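Local coordinates for spike protein P1 (Pseudoalteromonas phage pm2, PDB 2VVE) that serves as the receptor-binding spike at the fivefold vertices of the virion, its C-terminal part recognising the host and its N-terminal part associating with the capsid, at residues A[150-155]-A[210-215]; A[143-148]-A[217-222]; A[97-102]-A[226-231]. All blocks are in the same frame, centred on the assembly; numbering follows the deposited sequence. Where two conformers were deposited one is given.

Contact 1 of 3, residues A[150-155]-A[210-215]; sequences SISVKP and ELDYDA. With CA (calcium ion), chain C.
Glu210 sets CB and CG against the backbone carbonyl of Ser152, with CG 3.3 Å from Ser152 O; beyond CG the chain bends at chi2. A water donates to both Ser152 O and Glu210 O, tying the two backbones together. Two residues on, Asp212 reaches across with its carboxylate: CG is anti to the backbone N (chi1 -171°), and OD2 accepts from Ser152 N at 2.8 Å with an N-H...O angle of 167°. The donor approaches on the anti side of OD2 but 31° out of the carboxylate plane. The other oxygen, OD1, turns its anti lone pair to Asp214 N, 2.8 Å away, which makes Asp212 the N-cap of helix 213-219. Strand 151-160, part of an antiparallel sheet in the spike's distal, nucleoplasmin-clan domain, thus meets the start of this short helix at a calcium site. The calcium ion takes both Asp212 oxygens, Asp214 OD2, at 2.3 Å, the backbone Ser150 O, also at 2.3 Å, and three waters, giving seven ligand atoms. Metal binding accounts for the crowding of oxygens here: Ser150 O lies 3.2 Å from Asp214 OD2 without a hydrogen bond, and the cation would offset the repulsion among these oxygens. A further water, accepting from Ser150 N and donating to Asp214 OD2, braces the metal-bound oxygen from the second shell. Ser152 OG bonds to Thr178 OG1 and also meets one of the calcium-bound waters at 3.2 Å. On the buried side, Ile151 brings CD1 against CB and CG of Asp212. The same methyl, Ile151 CD1, lies 4.1 Å from Ala215 CB.

Contact 2 of 3, residues A[143-148]-A[217-222]; sequences DGLGDY and QEVQHD
Val219 presses CG1 onto the backbone of the 143-148 loop, 3.2 Å from Asp143 O and next to Leu145 N. The first torsion (chi1 -65°) leaves Val219 CG2 between the backbone N and carbonyl carbon, where it meets Leu145 CD1 at 4.1 Å and also rests over one face of the His221 ring, offset toward its rim. Asp143 approaches that ring at its edge. Asp143 OD2 accepts from His221 NE2 at 2.7 Å through its anti lone pair; the oxygen lies close to the imidazole plane, although the carboxylate and ring planes are 77° apart. Asp143 OD2 has a second partner in Arg96, a salt bridge, and His221 ND1 is hydrogen-bonded to Tyr99 OH. Glu218 extends its chain beyond CG and crosses Leu145 at about a right angle, passing beside CD1. Its OE1 receives Gly146 N at 3.0 Å, almost head-on, with an N-H...O angle of 175°. A water donating to both OE1 and Gly144 O adds a second link, and OE2 is engaged by Thr149 OG1. Helix 213-219 and the residues just beyond it are thereby joined to the loop leading into strand 151-160. Held at NE2 by Asp143 and at ND1 by Tyr99, the imidazole is probably fixed in rotation; Asp143 would tend to stabilise positive charge on His221, whereas Arg96 would temper that effect.

Contact 3 of 3, residues A[97-102]-A[226-231]; sequences AKYAQN and ESFTTF
Ala97 and Ser227 are joined by two hydrogen bonds to a single acceptor, Ala97 O. The backbone Ser227 N donates to Ala97 O at 2.8 Å, whereas Ser227 OG donates to Ala97 O at 2.7 Å from above the carbonyl plane, 42° out of it. OG reaches that position by standing between its own backbone N and carbonyl carbon (chi1 70°). Ser227 OG also accepts from Thr229 N at 3.0 Å, forming an ST turn leading toward strand 229-236. Thr229 O in turn accepts from Ala97 N at 2.7 Å, and Lys98 and Glu226 form a single backbone bridge. The same serine also meets an aromatic ring: Ser227 CB sits over the centre of the Tyr99 ring, 3.6 Å from the centroid, in a CH-pi contact. Beyond the ring, Tyr99 OH, whose polar partner is His221, touches CD2 and CE2 of Phe228. In apolar packing, Ala97 CB meets the edge of the Phe231 ring in its plane, 3.7 Å from CD2. These contacts join the loop after strand 88-91 to the segment leading into strand 229-236, the neighbour of strand 88-91 in the four-stranded antiparallel sheet. As both donor and acceptor, the buried Ser227 hydroxyl has partners for both its proton and its oxygen and stabilises the turn, while CB covers one face of the Tyr99 ring.

The three contacts form one patch at the calcium-bearing end of the distal domain. Contacts 1 and 2 share helix 213-219, contact 1 at its start and contact 2 toward its end; their centres are 10 Å apart, and Ile151 CG1 packs on Leu145 CD2 at 3.6 Å. Contact 3 lies 10 Å from contact 1 and 14 Å from contact 2, centre to centre. Phe228 joins it to both, touching Ile151, Ala215 and the His221 ring, and Tyr99 OH bonds to His221 ND1 at 2.7 Å. Only contact 1 supplies calcium ligands: the side chains of Glu218 and Phe228 remain about 8 and 9 Å from the ion. In sequence, contact 1 nests within contact 2, and both within contact 3.

Contact 1 of 3, residues A[150-155]-A[210-215]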
ATOM      1  N   SER A 150      56.163 -13.262  -7.640  1.00 31.74           N
ATOM      2  CA  SER A 150      55.759 -12.207  -6.722  0.50 31.95           C
ATOM      3  C   SER A 150      54.557 -11.446  -7.271  1.00 27.67           C
ATOM      4  O   SER A 150      54.650 -10.792  -8.319  1.00 29.71           O
ATOM      5  CB  SER A 150      56.920 -11.244  -6.466  0.50 33.90           C
ATOM      6  OG  SER A 150      57.969 -11.882  -5.763  0.50 33.00           O
ATOM      7  N   ILE A 151      53.441 -11.534  -6.558  1.00 27.08           N
ATOM      8  CA  ILE A 151      52.218 -10.836  -6.932  1.00 22.76           C
ATOM      9  C   ILE A 151      51.951  -9.667  -5.983  1.00 23.33           C
ATOM     10  O   ILE A 151      51.863  -9.850  -4.764  1.00 31.89           O
ATOM     11  CB  ILE A 151      50.995 -11.800  -6.971  1.00 30.23           C
ATOM     12  CG1 ILE A 151      51.164 -12.868  -8.067  1.00 22.82           C
ATOM     13  CG2 ILE A 151      49.675 -11.029  -7.130  1.00 25.82           C
ATOM     14  CD1 ILE A 151      51.299 -12.333  -9.506  1.00 22.87           C
ATOM     15  N   SER A 152      51.829  -8.468  -6.553  1.00 25.87           N
ATOM     16  CA  SER A 152      51.426  -7.289  -5.782  1.00 23.19           C
ATOM     17  C   SER A 152      49.911  -7.214  -5.737  1.00 18.80           C
ATOM     18  O   SER A 152      49.236  -7.426  -6.750  1.00 17.33           O
ATOM     19  CB  SER A 152      52.013  -5.998  -6.371  1.00 24.11           C
ATOM     20  OG  SER A 152      53.427  -5.979  -6.241  1.00 29.54           O
ATOM     21  N   VAL A 153      49.386  -6.940  -4.546  1.00 19.27           N
ATOM     22  CA  VAL A 153      47.946  -6.825  -4.329  1.00 19.20           C
ATOM     23  C   VAL A 153      47.593  -5.505  -3.634  1.00 23.43           C
ATOM     24  O   VAL A 153      48.371  -4.970  -2.839  1.00 19.12           O
ATOM     25  CB  VAL A 153      47.360  -8.016  -3.510  1.00 21.60           C
ATOM     26  CG1 VAL A 153      47.619  -9.353  -4.214  1.00 21.03           C
ATOM     27  CG2 VAL A 153      47.920  -8.046  -2.104  1.00 20.41           C
ATOM     28  N   LYS A 154      46.428  -4.975  -3.971  1.00 22.55           N
ATOM     29  CA  LYS A 154      45.879  -3.823  -3.277  1.00 18.14           C
ATOM     30  C   LYS A 154      44.352  -3.891  -3.359  1.00 21.98           C
ATOM     31  O   LYS A 154      43.750  -3.358  -4.304  1.00 16.35           O
ATOM     32  CB  LYS A 154      46.438  -2.502  -3.835  1.00 17.94           C
ATOM     33  CG  LYS A 154      45.935  -1.255  -3.087  1.00 22.95           C
ATOM     34  CD  LYS A 154      46.774  -0.019  -3.366  1.00 26.27           C
ATOM     35  CE  LYS A 154      47.941   0.096  -2.406  1.00 38.15           C
ATOM     36  NZ  LYS A 154      48.756   1.303  -2.705  1.00 50.17           N
ATOM     37  N   PRO A 155      43.719  -4.568  -2.374  1.00 15.80           N
ATOM     38  CA  PRO A 155      42.261  -4.687  -2.369  1.00 14.88           C
ATOM     39  C   PRO A 155      41.598  -3.330  -2.124  1.00 12.75           C
ATOM     40  O   PRO A 155      42.190  -2.464  -1.478  1.00 12.58           O
ATOM     41  CB  PRO A 155      41.983  -5.665  -1.217  1.00 14.90           C
ATOM     42  CG  PRO A 155      43.200  -5.551  -0.323  1.00 12.05           C
ATOM     43  CD  PRO A 155      44.345  -5.278  -1.240  1.00 17.16           C
ATOM     44  N   GLU A 210      45.063  -4.023  -8.372  1.00 16.46           N
ATOM     45  CA  GLU A 210      46.409  -4.172  -8.906  1.00 15.10           C
ATOM     46  C   GLU A 210      46.431  -5.376  -9.830  1.00 19.25           C
ATOM     47  O   GLU A 210      46.145  -6.497  -9.406  1.00 21.32           O
ATOM     48  CB  GLU A 210      47.425  -4.325  -7.762  1.00 19.86           C
ATOM     49  CG  GLU A 210      48.882  -4.455  -8.193  1.00 29.83           C
ATOM     50  CD  GLU A 210      49.474  -3.161  -8.711  1.00 38.59           C
ATOM     51  OE1 GLU A 210      49.172  -2.086  -8.145  1.00 46.82           O
ATOM     52  OE2 GLU A 210      50.256  -3.224  -9.684  1.00 57.75           O
ATOM     53  N   LEU A 211      46.738  -5.126 -11.104  1.00 19.47           N
ATOM     54  CA  LEU A 211      46.918  -6.191 -12.077  1.00 19.81           C
ATOM     55  C   LEU A 211      48.429  -6.345 -12.291  1.00 26.06           C
ATOM     56  O   LEU A 211      49.055  -5.538 -12.980  1.00 22.25           O
ATOM     57  CB  LEU A 211      46.171  -5.867 -13.383  1.00 19.34           C
ATOM     58  CG  LEU A 211      46.277  -6.840 -14.573  1.00 21.17           C
ATOM     59  CD1 LEU A 211      45.805  -8.243 -14.205  1.00 20.99           C
ATOM     60  CD2 LEU A 211      45.493  -6.314 -15.759  1.00 26.04           C
ATOM     61  N   ASP A 212      49.000  -7.371 -11.664  1.00 22.39           N
ATOM     62  CA  ASP A 212      50.449  -7.564 -11.622  1.00 25.93           C
ATOM     63  C   ASP A 212      50.966  -8.004 -12.989  1.00 27.81           C
ATOM     64  O   ASP A 212      50.369  -8.858 -13.639  1.00 24.03           O
ATOM     65  CB  ASP A 212      50.811  -8.584 -10.532  1.00 20.92           C
ATOM     66  CG  ASP A 212      52.303  -8.673 -10.273  1.00 28.72           C
ATOM     67  OD1 ASP A 212      53.035  -9.194 -11.140  1.00 33.13           O
ATOM     68  OD2 ASP A 212      52.754  -8.233  -9.190  1.00 19.32           O
ATOM     69  N   TYR A 213      52.072  -7.396 -13.414  1.00 28.26           N
ATOM     70  CA  TYR A 213      52.718  -7.711 -14.690  1.00 32.49           C
ATOM     71  C   TYR A 213      52.934  -9.215 -14.883  1.00 24.68           C
ATOM     72  O   TYR A 213      52.706  -9.751 -15.976  1.00 29.49           O
ATOM     73  CB  TYR A 213      54.046  -6.947 -14.797  1.00 34.11           C
ATOM     74  CG  TYR A 213      54.920  -7.328 -15.973  1.00 37.00           C
ATOM     75  CD1 TYR A 213      54.683  -6.801 -17.241  1.00 46.95           C
ATOM     76  CD2 TYR A 213      55.992  -8.210 -15.813  1.00 46.32           C
ATOM     77  CE1 TYR A 213      55.484  -7.148 -18.323  1.00 39.60           C
ATOM     78  CE2 TYR A 213      56.799  -8.567 -16.888  1.00 48.21           C
ATOM     79  CZ  TYR A 213      56.540  -8.030 -18.141  1.00 55.04           C
ATOM     80  OH  TYR A 213      57.335  -8.374 -19.212  1.00 47.03           O
ATOM     81  N   ASP A 214      53.367  -9.880 -13.813  1.00 25.60           N
ATOM     82  CA  ASP A 214      53.686 -11.304 -13.838  1.00 28.33           C
ATOM     83  C   ASP A 214      52.460 -12.176 -14.076  1.00 28.21           C
ATOM     84  O   ASP A 214      52.558 -13.222 -14.717  1.00 29.76           O
ATOM     85  CB  ASP A 214      54.385 -11.708 -12.543  1.00 31.00           C
ATOM     86  CG  ASP A 214      55.704 -10.974 -12.338  1.00 30.84           C
ATOM     87  OD1 ASP A 214      56.531 -10.923 -13.272  1.00 34.94           O
ATOM     88  OD2 ASP A 214      55.919 -10.451 -11.231  1.00 33.49           O
ATOM     89  N   ALA A 215      51.313 -11.731 -13.561  1.00 24.07           N
ATOM     90  CA  ALA A 215      50.033 -12.402 -13.766  1.00 26.68           C
ATOM     91  C   ALA A 215      49.592 -12.294 -15.219  1.00 25.39           C
ATOM     92  O   ALA A 215      49.058 -13.248 -15.778  1.00 27.04           O
ATOM     93  CB  ALA A 215      48.958 -11.817 -12.836  1.00 22.98           C
TER
HETATM   94 CA    CA C1336      55.098  -8.981  -9.667  1.00 30.30          CA
HETATM   95  O   HOH W   1      57.839 -12.389  -9.754  1.00 39.86           O
HETATM   96  O   HOH W   2      47.069  -8.624  -7.743  1.00 20.20           O
HETATM   97  O   HOH W   3      55.276  -8.063  -7.805  1.00 29.16           O
HETATM   98  O   HOH W   4      55.463  -7.053 -11.036  1.00 27.06           O
HETATM   99  O   HOH W   5      57.458  -8.845  -9.306  1.00 24.30           O

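Contact 2 of 3, residues A[143-148]-A[217-222]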
ATOM      1  N   ASP A 143      45.745 -20.825 -11.052  1.00 27.00           N
ATOM      2  CA  ASP A 143      45.689 -20.718 -12.520  1.00 28.53           C
ATOM      3  C   ASP A 143      47.008 -21.185 -13.156  1.00 25.81           C
ATOM      4  O   ASP A 143      47.286 -20.915 -14.331  1.00 33.89           O
ATOM      5  CB  ASP A 143      45.331 -19.288 -12.961  1.00 24.54           C
ATOM      6  CG  ASP A 143      43.930 -18.866 -12.531  1.00 31.05           C
ATOM      7  OD1 ASP A 143      43.139 -19.725 -12.066  1.00 25.36           O
ATOM      8  OD2 ASP A 143      43.620 -17.662 -12.661  1.00 25.37           O
ATOM      9  N   GLY A 144      47.815 -21.892 -12.366  1.00 25.80           N
ATOM     10  CA  GLY A 144      49.103 -22.406 -12.822  1.00 26.17           C
ATOM     11  C   GLY A 144      50.271 -21.453 -12.650  1.00 29.33           C
ATOM     12  O   GLY A 144      51.346 -21.697 -13.194  1.00 33.10           O
ATOM     13  N   LEU A 145      50.066 -20.371 -11.892  1.00 27.93           N
ATOM     14  CA  LEU A 145      51.129 -19.409 -11.599  1.00 33.67           C
ATOM     15  C   LEU A 145      52.269 -20.080 -10.833  1.00 37.42           C
ATOM     16  O   LEU A 145      52.027 -20.930  -9.971  1.00 37.92           O
ATOM     17  CB  LEU A 145      50.576 -18.231 -10.783  1.00 31.56           C
ATOM     18  CG  LEU A 145      51.436 -16.969 -10.657  1.00 25.33           C
ATOM     19  CD1 LEU A 145      51.158 -15.992 -11.798  1.00 33.98           C
ATOM     20  CD2 LEU A 145      51.188 -16.297  -9.304  1.00 26.29           C
ATOM     21  N   GLY A 146      53.504 -19.699 -11.158  1.00 30.91           N
ATOM     22  CA  GLY A 146      54.691 -20.160 -10.430  1.00 33.43           C
ATOM     23  C   GLY A 146      54.573 -19.975  -8.923  1.00 37.50           C
ATOM     24  O   GLY A 146      53.958 -19.015  -8.451  1.00 34.38           O
ATOM     25  N   ASP A 147      55.167 -20.902  -8.172  1.00 35.63           N
ATOM     26  CA  ASP A 147      55.101 -20.897  -6.709  1.00 38.38           C
ATOM     27  C   ASP A 147      55.906 -19.762  -6.072  1.00 35.48           C
ATOM     28  O   ASP A 147      55.725 -19.460  -4.890  1.00 38.43           O
ATOM     29  CB  ASP A 147      55.565 -22.250  -6.141  1.00 43.52           C
ATOM     30  CG  ASP A 147      54.622 -23.402  -6.487  1.00 53.85           C
ATOM     31  OD1 ASP A 147      53.521 -23.170  -7.037  1.00 47.79           O
ATOM     32  OD2 ASP A 147      54.990 -24.558  -6.198  1.00 60.13           O
ATOM     33  N   TYR A 148      56.794 -19.140  -6.852  1.00 31.76           N
ATOM     34  CA  TYR A 148      57.656 -18.082  -6.320  1.00 39.35           C
ATOM     35  C   TYR A 148      57.532 -16.762  -7.071  1.00 37.79           C
ATOM     36  O   TYR A 148      58.300 -15.823  -6.841  1.00 44.28           O
ATOM     37  CB  TYR A 148      59.110 -18.562  -6.254  1.00 35.06           C
ATOM     38  CG  TYR A 148      59.240 -19.780  -5.375  1.00 40.29           C
ATOM     39  CD1 TYR A 148      59.050 -19.684  -3.990  1.00 44.61           C
ATOM     40  CD2 TYR A 148      59.490 -21.034  -5.921  1.00 39.18           C
ATOM     41  CE1 TYR A 148      59.140 -20.804  -3.173  1.00 44.35           C
ATOM     42  CE2 TYR A 148      59.582 -22.159  -5.112  1.00 50.72           C
ATOM     43  CZ  TYR A 148      59.399 -22.037  -3.742  1.00 33.04           C
ATOM     44  OH  TYR A 148      59.494 -23.147  -2.938  1.00 50.99           O
ATOM     45  N   GLN A 217      51.670 -11.866 -17.896  1.00 35.08           N
ATOM     46  CA  GLN A 217      52.597 -12.671 -18.697  1.00 38.63           C
ATOM     47  C   GLN A 217      52.402 -14.185 -18.551  1.00 40.55           C
ATOM     48  O   GLN A 217      52.312 -14.897 -19.555  1.00 44.37           O
ATOM     49  CB  GLN A 217      54.050 -12.288 -18.387  1.00 45.59           C
ATOM     50  CG  GLN A 217      54.368 -10.798 -18.528  1.00 52.87           C
ATOM     51  CD  GLN A 217      53.937 -10.208 -19.865  1.00 68.38           C
ATOM     52  OE1 GLN A 217      54.496 -10.534 -20.913  1.00 65.48           O
ATOM     53  NE2 GLN A 217      52.944  -9.324 -19.828  1.00 64.79           N
ATOM     54  N   GLU A 218      52.328 -14.668 -17.309  1.00 37.45           N
ATOM     55  CA  GLU A 218      52.295 -16.110 -17.019  1.00 43.78           C
ATOM     56  C   GLU A 218      50.945 -16.772 -17.273  1.00 37.72           C
ATOM     57  O   GLU A 218      50.879 -17.858 -17.840  1.00 37.02           O
ATOM     58  CB  GLU A 218      52.690 -16.390 -15.567  1.00 43.58           C
ATOM     59  CG  GLU A 218      54.158 -16.220 -15.248  1.00 53.05           C
ATOM     60  CD  GLU A 218      54.501 -16.669 -13.835  1.00 46.86           C
ATOM     61  OE1 GLU A 218      53.985 -17.722 -13.393  1.00 36.65           O
ATOM     62  OE2 GLU A 218      55.303 -15.977 -13.175  1.00 52.74           O
ATOM     63  N   VAL A 219      49.871 -16.134 -16.826  1.00 31.73           N
ATOM     64  CA  VAL A 219      48.553 -16.777 -16.853  1.00 30.15           C
ATOM     65  C   VAL A 219      47.480 -15.946 -17.577  1.00 27.65           C
ATOM     66  O   VAL A 219      46.288 -16.252 -17.499  1.00 29.00           O
ATOM     67  CB  VAL A 219      48.096 -17.227 -15.426  1.00 35.01           C
ATOM     68  CG1 VAL A 219      49.016 -18.322 -14.894  1.00 34.36           C
ATOM     69  CG2 VAL A 219      48.041 -16.040 -14.447  1.00 26.93           C
ATOM     70  N   GLN A 220      47.921 -14.905 -18.287  1.00 29.17           N
ATOM     71  CA  GLN A 220      47.055 -14.096 -19.163  1.00 29.61           C
ATOM     72  C   GLN A 220      45.885 -13.430 -18.422  1.00 30.03           C
ATOM     73  O   GLN A 220      44.780 -13.301 -18.962  1.00 28.67           O
ATOM     74  CB  GLN A 220      46.544 -14.923 -20.356  1.00 25.17           C
ATOM     75  CG  GLN A 220      47.633 -15.394 -21.328  1.00 37.23           C
ATOM     76  CD  GLN A 220      48.473 -16.532 -20.772  1.00 37.90           C
ATOM     77  OE1 GLN A 220      47.942 -17.559 -20.350  1.00 35.67           O
ATOM     78  NE2 GLN A 220      49.790 -16.351 -20.764  1.00 35.76           N
ATOM     79  N   HIS A 221      46.134 -13.007 -17.185  1.00 25.96           N
ATOM     80  CA  HIS A 221      45.141 -12.264 -16.413  1.00 22.97           C
ATOM     81  C   HIS A 221      44.919 -10.893 -17.041  1.00 23.88           C
ATOM     82  O   HIS A 221      45.843 -10.290 -17.576  1.00 24.48           O
ATOM     83  CB  HIS A 221      45.576 -12.130 -14.947  1.00 23.47           C
ATOM     84  CG  HIS A 221      45.285 -13.344 -14.115  1.00 18.79           C
ATOM     85  ND1 HIS A 221      45.360 -13.336 -12.738  1.00 21.71           N
ATOM     86  CD2 HIS A 221      44.892 -14.592 -14.463  1.00 19.27           C
ATOM     87  CE1 HIS A 221      45.044 -14.533 -12.275  1.00 25.09           C
ATOM     88  NE2 HIS A 221      44.756 -15.313 -13.300  1.00 23.74           N
ATOM     89  N   ASP A 222      43.678 -10.420 -16.975  1.00 24.01           N
ATOM     90  CA  ASP A 222      43.314  -9.129 -17.527  1.00 24.90           C
ATOM     91  C   ASP A 222      42.204  -8.553 -16.667  1.00 20.70           C
ATOM     92  O   ASP A 222      41.647  -9.258 -15.814  1.00 18.54           O
ATOM     93  CB  ASP A 222      42.839  -9.277 -18.973  1.00 22.12           C
ATOM     94  CG  ASP A 222      42.810  -7.952 -19.725  1.00 35.77           C
ATOM     95  OD1 ASP A 222      43.360  -6.941 -19.226  1.00 31.71           O
ATOM     96  OD2 ASP A 222      42.227  -7.921 -20.827  1.00 43.59           O
TER
HETATM   97  O   HOH W   6      53.336 -20.131 -14.706  1.00 38.59           O

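Contact 3 of 3, residues A[97-102]-A[226-231]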
ATOM      1  N   ALA A  97      37.832 -12.478  -6.071  1.00 14.76           N
ATOM      2  CA  ALA A  97      37.375 -11.151  -6.484  1.00 13.66           C
ATOM      3  C   ALA A  97      37.969 -10.809  -7.852  1.00 15.31           C
ATOM      4  O   ALA A  97      39.062 -11.271  -8.191  1.00 14.47           O
ATOM      5  CB  ALA A  97      37.798 -10.116  -5.468  1.00 14.53           C
ATOM      6  N   LYS A  98      37.263  -9.989  -8.624  1.00 16.50           N
ATOM      7  CA  LYS A  98      37.778  -9.583  -9.940  1.00 15.81           C
ATOM      8  C   LYS A  98      38.740  -8.397  -9.906  1.00 14.47           C
ATOM      9  O   LYS A  98      38.645  -7.519  -9.033  1.00 15.28           O
ATOM     10  CB  LYS A  98      36.633  -9.333 -10.930  1.00 15.86           C
ATOM     11  CG  LYS A  98      35.809 -10.598 -11.168  1.00 18.87           C
ATOM     12  CD  LYS A  98      34.563 -10.382 -11.988  1.00 23.45           C
ATOM     13  CE  LYS A  98      33.924 -11.739 -12.257  1.00 23.46           C
ATOM     14  NZ  LYS A  98      32.722 -11.693 -13.131  1.00 22.73           N
ATOM     15  N   TYR A  99      39.687  -8.392 -10.850  1.00 12.98           N
ATOM     16  CA  TYR A  99      40.445  -7.188 -11.152  1.00 14.64           C
ATOM     17  C   TYR A  99      39.509  -6.105 -11.682  1.00 16.62           C
ATOM     18  O   TYR A  99      38.740  -6.342 -12.625  1.00 15.63           O
ATOM     19  CB  TYR A  99      41.505  -7.446 -12.224  1.00 12.53           C
ATOM     20  CG  TYR A  99      42.571  -8.462 -11.885  1.00 21.85           C
ATOM     21  CD1 TYR A  99      43.615  -8.141 -11.020  1.00 16.48           C
ATOM     22  CD2 TYR A  99      42.569  -9.726 -12.479  1.00 20.78           C
ATOM     23  CE1 TYR A  99      44.628  -9.067 -10.734  1.00 17.54           C
ATOM     24  CE2 TYR A  99      43.572 -10.662 -12.201  1.00 20.31           C
ATOM     25  CZ  TYR A  99      44.596 -10.326 -11.331  1.00 19.87           C
ATOM     26  OH  TYR A  99      45.586 -11.227 -11.039  1.00 20.51           O
ATOM     27  N   ALA A 100      39.599  -4.905 -11.117  1.00 11.94           N
ATOM     28  CA  ALA A 100      38.792  -3.794 -11.642  1.00 14.72           C
ATOM     29  C   ALA A 100      39.471  -2.439 -11.530  1.00 14.54           C
ATOM     30  O   ALA A 100      39.952  -2.056 -10.453  1.00 17.36           O
ATOM     31  CB  ALA A 100      37.414  -3.754 -10.970  1.00 15.13           C
ATOM     32  N   GLN A 101      39.482  -1.718 -12.651  1.00 13.77           N
ATOM     33  CA  GLN A 101      39.822  -0.303 -12.671  1.00 15.95           C
ATOM     34  C   GLN A 101      38.563   0.478 -12.347  1.00 15.50           C
ATOM     35  O   GLN A 101      37.462  -0.058 -12.402  1.00 15.46           O
ATOM     36  CB  GLN A 101      40.349   0.125 -14.040  1.00 17.25           C
ATOM     37  CG  GLN A 101      41.583  -0.626 -14.461  1.00 19.03           C
ATOM     38  CD  GLN A 101      42.182  -0.113 -15.742  1.00 25.47           C
ATOM     39  OE1 GLN A 101      43.162   0.616 -15.716  1.00 27.75           O
ATOM     40  NE2 GLN A 101      41.601  -0.494 -16.871  1.00 20.01           N
ATOM     41  N   ASN A 102      38.725   1.747 -12.003  1.00 13.04           N
ATOM     42  CA  ASN A 102      37.571   2.538 -11.633  1.00 14.45           C
ATOM     43  C   ASN A 102      36.839   3.039 -12.877  1.00 15.80           C
ATOM     44  O   ASN A 102      37.053   4.166 -13.343  1.00 18.45           O
ATOM     45  CB  ASN A 102      37.940   3.658 -10.656  1.00 16.09           C
ATOM     46  CG  ASN A 102      36.712   4.328 -10.072  1.00 16.75           C
ATOM     47  OD1 ASN A 102      35.570   4.007 -10.455  1.00 18.36           O
ATOM     48  ND2 ASN A 102      36.925   5.261  -9.153  1.00 16.70           N
ATOM     49  N   GLU A 226      39.210 -13.128 -12.695  1.00 21.55           N
ATOM     50  CA  GLU A 226      39.385 -13.443 -11.276  1.00 23.27           C
ATOM     51  C   GLU A 226      40.849 -13.271 -10.853  1.00 20.06           C
ATOM     52  O   GLU A 226      41.763 -13.760 -11.518  1.00 20.15           O
ATOM     53  CB  GLU A 226      38.836 -14.834 -10.945  1.00 21.57           C
ATOM     54  CG  GLU A 226      37.302 -14.882 -11.018  1.00 22.50           C
ATOM     55  CD  GLU A 226      36.670 -16.064 -10.286  1.00 41.84           C
ATOM     56  OE1 GLU A 226      37.265 -17.163 -10.259  1.00 33.07           O
ATOM     57  OE2 GLU A 226      35.554 -15.885  -9.744  1.00 48.35           O
ATOM     58  N   SER A 227      41.043 -12.523  -9.771  1.00 13.95           N
ATOM     59  CA  SER A 227      42.371 -12.185  -9.256  1.00 16.49           C
ATOM     60  C   SER A 227      42.871 -13.274  -8.317  1.00 17.93           C
ATOM     61  O   SER A 227      42.320 -14.372  -8.293  1.00 19.05           O
ATOM     62  CB  SER A 227      42.348 -10.819  -8.556  1.00 13.12           C
ATOM     63  OG  SER A 227      41.631 -10.870  -7.335  1.00 15.59           O
ATOM     64  N   PHE A 228      43.931 -12.970  -7.568  1.00 17.69           N
ATOM     65  CA  PHE A 228      44.395 -13.843  -6.500  1.00 16.30           C
ATOM     66  C   PHE A 228      43.855 -13.400  -5.135  1.00 19.32           C
ATOM     67  O   PHE A 228      44.342 -13.838  -4.098  1.00 21.66           O
ATOM     68  CB  PHE A 228      45.925 -13.859  -6.471  1.00 21.08           C
ATOM     69  CG  PHE A 228      46.539 -14.252  -7.775  1.00 22.39           C
ATOM     70  CD1 PHE A 228      46.513 -15.580  -8.201  1.00 19.12           C
ATOM     71  CD2 PHE A 228      47.159 -13.300  -8.575  1.00 17.67           C
ATOM     72  CE1 PHE A 228      47.096 -15.947  -9.423  1.00 23.88           C
ATOM     73  CE2 PHE A 228      47.731 -13.651  -9.795  1.00 15.24           C
ATOM     74  CZ  PHE A 228      47.700 -14.985 -10.217  1.00 19.77           C
ATOM     75  N   THR A 229      42.828 -12.554  -5.145  1.00 15.09           N
ATOM     76  CA  THR A 229      42.304 -11.940  -3.925  1.00 10.17           C
ATOM     77  C   THR A 229      40.869 -12.364  -3.695  1.00 15.37           C
ATOM     78  O   THR A 229      40.068 -12.319  -4.621  1.00 17.23           O
ATOM     79  CB  THR A 229      42.394 -10.394  -4.040  1.00 13.46           C
ATOM     80  OG1 THR A 229      43.779 -10.015  -4.121  1.00 13.63           O
ATOM     81  CG2 THR A 229      41.742  -9.689  -2.838  1.00 17.62           C
ATOM     82  N   THR A 230      40.562 -12.783  -2.464  1.00 11.81           N
ATOM     83  CA  THR A 230      39.199 -13.155  -2.074  1.00 12.83           C
ATOM     84  C   THR A 230      38.745 -12.391  -0.828  1.00 14.31           C
ATOM     85  O   THR A 230      39.451 -12.359   0.196  1.00 17.15           O
ATOM     86  CB  THR A 230      39.077 -14.686  -1.814  1.00 18.53           C
ATOM     87  OG1 THR A 230      39.502 -15.415  -2.973  1.00 17.16           O
ATOM     88  CG2 THR A 230      37.623 -15.080  -1.458  1.00 16.86           C
ATOM     89  N   PHE A 231      37.560 -11.789  -0.910  1.00 14.21           N
ATOM     90  CA  PHE A 231      36.962 -11.105   0.247  1.00 12.73           C
ATOM     91  C   PHE A 231      36.182 -12.101   1.103  1.00 15.92           C
ATOM     92  O   PHE A 231      34.962 -12.223   1.000  1.00 16.14           O
ATOM     93  CB  PHE A 231      36.085  -9.918  -0.178  1.00 12.95           C
ATOM     94  CG  PHE A 231      36.864  -8.769  -0.751  1.00 13.94           C
ATOM     95  CD1 PHE A 231      37.183  -7.671   0.035  1.00 14.55           C
ATOM     96  CD2 PHE A 231      37.300  -8.799  -2.071  1.00 15.22           C
ATOM     97  CE1 PHE A 231      37.927  -6.600  -0.492  1.00 13.77           C
ATOM     98  CE2 PHE A 231      38.045  -7.743  -2.608  1.00 13.96           C
ATOM     99  CZ  PHE A 231      38.354  -6.639  -1.819  1.00 14.93           C
TER